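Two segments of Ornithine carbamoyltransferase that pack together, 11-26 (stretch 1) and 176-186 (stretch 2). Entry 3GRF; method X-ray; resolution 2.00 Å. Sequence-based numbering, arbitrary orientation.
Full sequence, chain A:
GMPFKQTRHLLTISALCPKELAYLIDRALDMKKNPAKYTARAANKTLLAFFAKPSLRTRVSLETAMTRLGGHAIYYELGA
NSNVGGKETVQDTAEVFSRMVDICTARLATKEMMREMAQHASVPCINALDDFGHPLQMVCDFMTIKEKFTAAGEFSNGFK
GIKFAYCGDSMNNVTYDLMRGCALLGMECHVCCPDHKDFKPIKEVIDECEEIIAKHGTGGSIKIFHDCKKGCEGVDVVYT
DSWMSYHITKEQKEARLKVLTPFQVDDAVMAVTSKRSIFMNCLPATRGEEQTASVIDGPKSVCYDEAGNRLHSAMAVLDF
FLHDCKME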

# COMPACT_ATOMS: atom_id res chain seq x y z
N LEU A 11 14.97 -3.49 19.30
CA LEU A 11 15.12 -2.06 19.34
C LEU A 11 16.57 -1.65 19.02
O LEU A 11 16.82 -0.54 18.58
CB LEU A 11 14.68 -1.52 20.70
CG LEU A 11 13.24 -1.71 21.26
CD1 LEU A 11 12.77 -0.41 21.88
CD2 LEU A 11 12.18 -2.18 20.25
N THR A 12 17.49 -2.59 19.26
CA THR A 12 18.89 -2.45 18.90
C THR A 12 19.36 -3.84 18.57
O THR A 12 18.63 -4.81 18.79
CB THR A 12 19.76 -1.76 20.04
OG1 THR A 12 19.94 -2.61 21.16
CG2 THR A 12 19.11 -0.50 20.53
N ILE A 13 20.57 -3.97 18.02
CA ILE A 13 20.99 -5.29 17.56
C ILE A 13 21.40 -6.20 18.72
O ILE A 13 21.35 -7.43 18.58
CB ILE A 13 22.05 -5.22 16.43
CG1 ILE A 13 22.02 -6.51 15.62
CG2 ILE A 13 23.47 -4.93 16.99
CD1 ILE A 13 20.75 -6.71 14.82
N SER A 14 21.75 -5.63 19.84
CA SER A 14 22.10 -6.26 21.10
C SER A 14 20.85 -6.79 21.84
O SER A 14 20.94 -7.18 23.01
CB SER A 14 22.90 -5.29 21.96
OG SER A 14 22.07 -4.24 22.42
N ALA A 15 19.70 -6.75 21.16
CA ALA A 15 18.49 -7.43 21.60
C ALA A 15 18.74 -8.92 21.32
O ALA A 15 18.05 -9.79 21.84
CB ALA A 15 17.23 -6.92 20.78
N LEU A 16 19.73 -9.20 20.46
CA LEU A 16 20.11 -10.57 20.09
C LEU A 16 21.38 -11.01 20.81
O LEU A 16 22.31 -10.22 21.02
CB LEU A 16 20.37 -10.64 18.58
CG LEU A 16 19.28 -10.26 17.57
CD1 LEU A 16 19.83 -10.31 16.15
CD2 LEU A 16 18.13 -11.23 17.67
N CYS A 17 21.46 -12.30 21.14
CA CYS A 17 22.70 -12.84 21.65
C CYS A 17 23.48 -13.09 20.42
O CYS A 17 22.92 -13.01 19.33
CB CYS A 17 22.44 -14.13 22.43
SG CYS A 17 22.16 -15.49 21.34
N PRO A 18 24.79 -13.37 20.58
CA PRO A 18 25.72 -13.52 19.48
C PRO A 18 25.34 -14.64 18.51
O PRO A 18 25.56 -14.51 17.31
CB PRO A 18 27.04 -13.90 20.19
CG PRO A 18 26.92 -13.40 21.54
CD PRO A 18 25.47 -13.52 21.88
N LYS A 19 24.79 -15.75 19.02
CA LYS A 19 24.42 -16.85 18.15
C LYS A 19 23.16 -16.53 17.35
O LYS A 19 22.99 -17.02 16.24
CB LYS A 19 24.20 -18.11 18.96
CG LYS A 19 23.86 -19.33 18.14
CD LYS A 19 24.82 -20.50 18.46
CE LYS A 19 24.87 -21.57 17.31
NZ LYS A 19 25.55 -22.84 17.78
N GLU A 20 22.25 -15.76 17.93
CA GLU A 20 21.07 -15.32 17.21
C GLU A 20 21.43 -14.41 16.07
O GLU A 20 20.84 -14.51 15.00
CB GLU A 20 20.08 -14.62 18.15
CG GLU A 20 19.44 -15.60 19.09
CD GLU A 20 18.58 -14.95 20.12
OE1 GLU A 20 18.82 -13.76 20.47
OE2 GLU A 20 17.64 -15.63 20.57
N LEU A 21 22.38 -13.51 16.28
CA LEU A 21 22.85 -12.63 15.21
C LEU A 21 23.52 -13.41 14.10
O LEU A 21 23.30 -13.14 12.95
CB LEU A 21 23.81 -11.57 15.76
CG LEU A 21 24.47 -10.67 14.73
CD1 LEU A 21 23.43 -10.32 13.62
CD2 LEU A 21 25.11 -9.36 15.39
N ALA A 22 24.32 -14.42 14.47
CA ALA A 22 24.99 -15.29 13.49
C ALA A 22 24.04 -16.22 12.76
O ALA A 22 24.27 -16.53 11.60
CB ALA A 22 26.08 -16.09 14.19
N TYR A 23 23.00 -16.69 13.44
CA TYR A 23 21.91 -17.42 12.80
C TYR A 23 21.15 -16.54 11.79
O TYR A 23 20.86 -16.97 10.69
CB TYR A 23 20.95 -17.97 13.87
CG TYR A 23 19.68 -18.54 13.29
CD1 TYR A 23 19.60 -19.86 12.87
CD2 TYR A 23 18.56 -17.75 13.15
CE1 TYR A 23 18.42 -20.37 12.32
CE2 TYR A 23 17.40 -18.24 12.63
CZ TYR A 23 17.34 -19.53 12.20
OH TYR A 23 16.15 -19.97 11.69
N LEU A 24 20.88 -15.30 12.15
CA LEU A 24 20.11 -14.40 11.25
C LEU A 24 20.88 -14.13 9.97
O LEU A 24 20.29 -14.12 8.88
CB LEU A 24 19.77 -13.11 11.96
CG LEU A 24 18.28 -12.88 12.24
CD1 LEU A 24 17.46 -14.16 12.18
CD2 LEU A 24 18.15 -12.24 13.56
N ILE A 25 22.20 -13.98 10.11
CA ILE A 25 23.15 -13.75 9.00
C ILE A 25 23.11 -14.94 8.05
O ILE A 25 22.83 -14.77 6.89
CB ILE A 25 24.61 -13.45 9.49
CG1 ILE A 25 24.71 -12.01 10.03
CG2 ILE A 25 25.61 -13.63 8.38
CD1 ILE A 25 25.73 -11.80 11.15
N ASP A 26 23.32 -16.13 8.56
CA ASP A 26 23.24 -17.34 7.75
C ASP A 26 21.86 -17.60 7.14
O ASP A 26 21.75 -18.18 6.05
CB ASP A 26 23.65 -18.54 8.59
CG ASP A 26 25.08 -18.49 9.01
OD1 ASP A 26 25.91 -17.93 8.26
OD2 ASP A 26 25.37 -19.01 10.11
N TYR A 176 26.56 3.51 16.84
CA TYR A 176 26.12 2.75 18.02
C TYR A 176 25.80 1.32 17.70
O TYR A 176 26.29 0.40 18.34
CB TYR A 176 24.88 3.38 18.66
CG TYR A 176 25.13 4.79 19.19
CD1 TYR A 176 24.09 5.56 19.67
CD2 TYR A 176 26.43 5.35 19.17
CE1 TYR A 176 24.31 6.88 20.14
CE2 TYR A 176 26.67 6.68 19.66
CZ TYR A 176 25.61 7.42 20.13
OH TYR A 176 25.83 8.71 20.60
N ASP A 177 24.97 1.11 16.70
CA ASP A 177 24.55 -0.27 16.42
C ASP A 177 25.66 -1.10 15.75
O ASP A 177 25.69 -2.32 15.93
CB ASP A 177 23.22 -0.25 15.60
CG ASP A 177 22.10 -1.05 16.26
OD1 ASP A 177 22.22 -1.55 17.39
OD2 ASP A 177 21.06 -1.18 15.61
N LEU A 178 26.60 -0.47 14.99
CA LEU A 178 27.77 -1.18 14.38
C LEU A 178 28.70 -1.63 15.52
O LEU A 178 29.17 -2.78 15.52
CB LEU A 178 28.54 -0.25 13.41
CG LEU A 178 28.56 -0.51 11.89
CD1 LEU A 178 27.70 -1.72 11.51
CD2 LEU A 178 28.08 0.73 11.13
N MET A 179 28.96 -0.74 16.48
CA MET A 179 29.77 -1.09 17.64
C MET A 179 29.17 -2.29 18.36
O MET A 179 29.91 -3.23 18.71
CB MET A 179 29.85 0.09 18.60
CG MET A 179 30.64 1.32 18.04
SD MET A 179 30.27 2.82 19.00
CE MET A 179 30.92 2.40 20.61
N ARG A 180 27.85 -2.27 18.58
CA ARG A 180 27.16 -3.43 19.19
C ARG A 180 27.29 -4.72 18.36
O ARG A 180 27.47 -5.79 18.94
CB ARG A 180 25.67 -3.14 19.46
CG ARG A 180 25.33 -2.04 20.53
CD ARG A 180 23.85 -1.64 20.43
NE ARG A 180 23.55 -0.32 21.09
CZ ARG A 180 22.86 0.67 20.52
NH1 ARG A 180 22.41 0.57 19.28
NH2 ARG A 180 22.65 1.81 21.19
N GLY A 181 27.14 -4.63 17.03
CA GLY A 181 27.25 -5.82 16.17
C GLY A 181 28.65 -6.42 16.28
O GLY A 181 28.81 -7.62 16.45
N CYS A 182 29.66 -5.56 16.20
CA CYS A 182 31.05 -5.95 16.32
C CYS A 182 31.28 -6.61 17.68
O CYS A 182 31.89 -7.64 17.77
CB CYS A 182 31.98 -4.73 16.26
SG CYS A 182 32.35 -3.99 14.69
N ALA A 183 30.87 -5.96 18.76
CA ALA A 183 31.08 -6.54 20.09
C ALA A 183 30.51 -7.95 20.16
O ALA A 183 31.14 -8.84 20.71
CB ALA A 183 30.41 -5.69 21.09
N LEU A 184 29.28 -8.10 19.65
CA LEU A 184 28.48 -9.33 19.62
C LEU A 184 29.21 -10.41 18.83
O LEU A 184 29.25 -11.57 19.24
CB LEU A 184 27.09 -9.04 18.93
CG LEU A 184 25.76 -9.36 19.63
CD1 LEU A 184 25.91 -9.38 21.15
CD2 LEU A 184 24.69 -8.35 19.23
N LEU A 185 29.79 -9.98 17.70
CA LEU A 185 30.46 -10.90 16.78
C LEU A 185 31.96 -11.09 17.07
O LEU A 185 32.59 -11.97 16.49
CB LEU A 185 30.20 -10.50 15.30
CG LEU A 185 28.73 -10.68 14.84
CD1 LEU A 185 28.54 -9.98 13.52
CD2 LEU A 185 28.33 -12.21 14.63
N GLY A 186 32.52 -10.29 17.98
CA GLY A 186 33.88 -10.48 18.44
C GLY A 186 34.88 -9.87 17.49
O GLY A 186 36.00 -10.39 17.32

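When a helix packs against a segment that is only partly helical, one polar anchor often fixes the register while apolar side chains supply the buried area. Here the helices 18-26 and 176-185 cross at -102°, 9.6 Å apart at closest approach, and the stretches together bury 555 Å².

The anchor is the one hydrogen bond between them: Ile 13 N donates to Asp 177 OD1 at 3.0 Å, nearly straight at 169°. The CA-to-CB bond of Asp 177 points sideways to stretch 1, and with chi1 off-well at -124° the carboxylate ends nearer to it. The same oxygen takes a salt bridge from within its own helix, Arg 180 NH1 to Asp 177 OD1 at 2.8 Å, so the buried charge is compensated. Arg 180, extended beyond its m chi1, lays one guanidinium face beneath Thr 12 CB, 3.6 Å from NH1.

Leu 184 is the apolar centre, with 115 Å² covered. Its chi1 of -125° also lies between wells; in this pose CD2 sits 3.5 Å from Leu 16 O and 4.0 Å from Leu 21 CD2, while CD1 lies 4.2 Å from Pro 18 CG. Leu 21, with chi1 t, directs CD2 to 3.9 Å from Leu 185 CG and 4.2 Å from Gly 181 CA. Ile 25 CD1 extends the apolar contact, 4.1 Å from Leu 185 CD1.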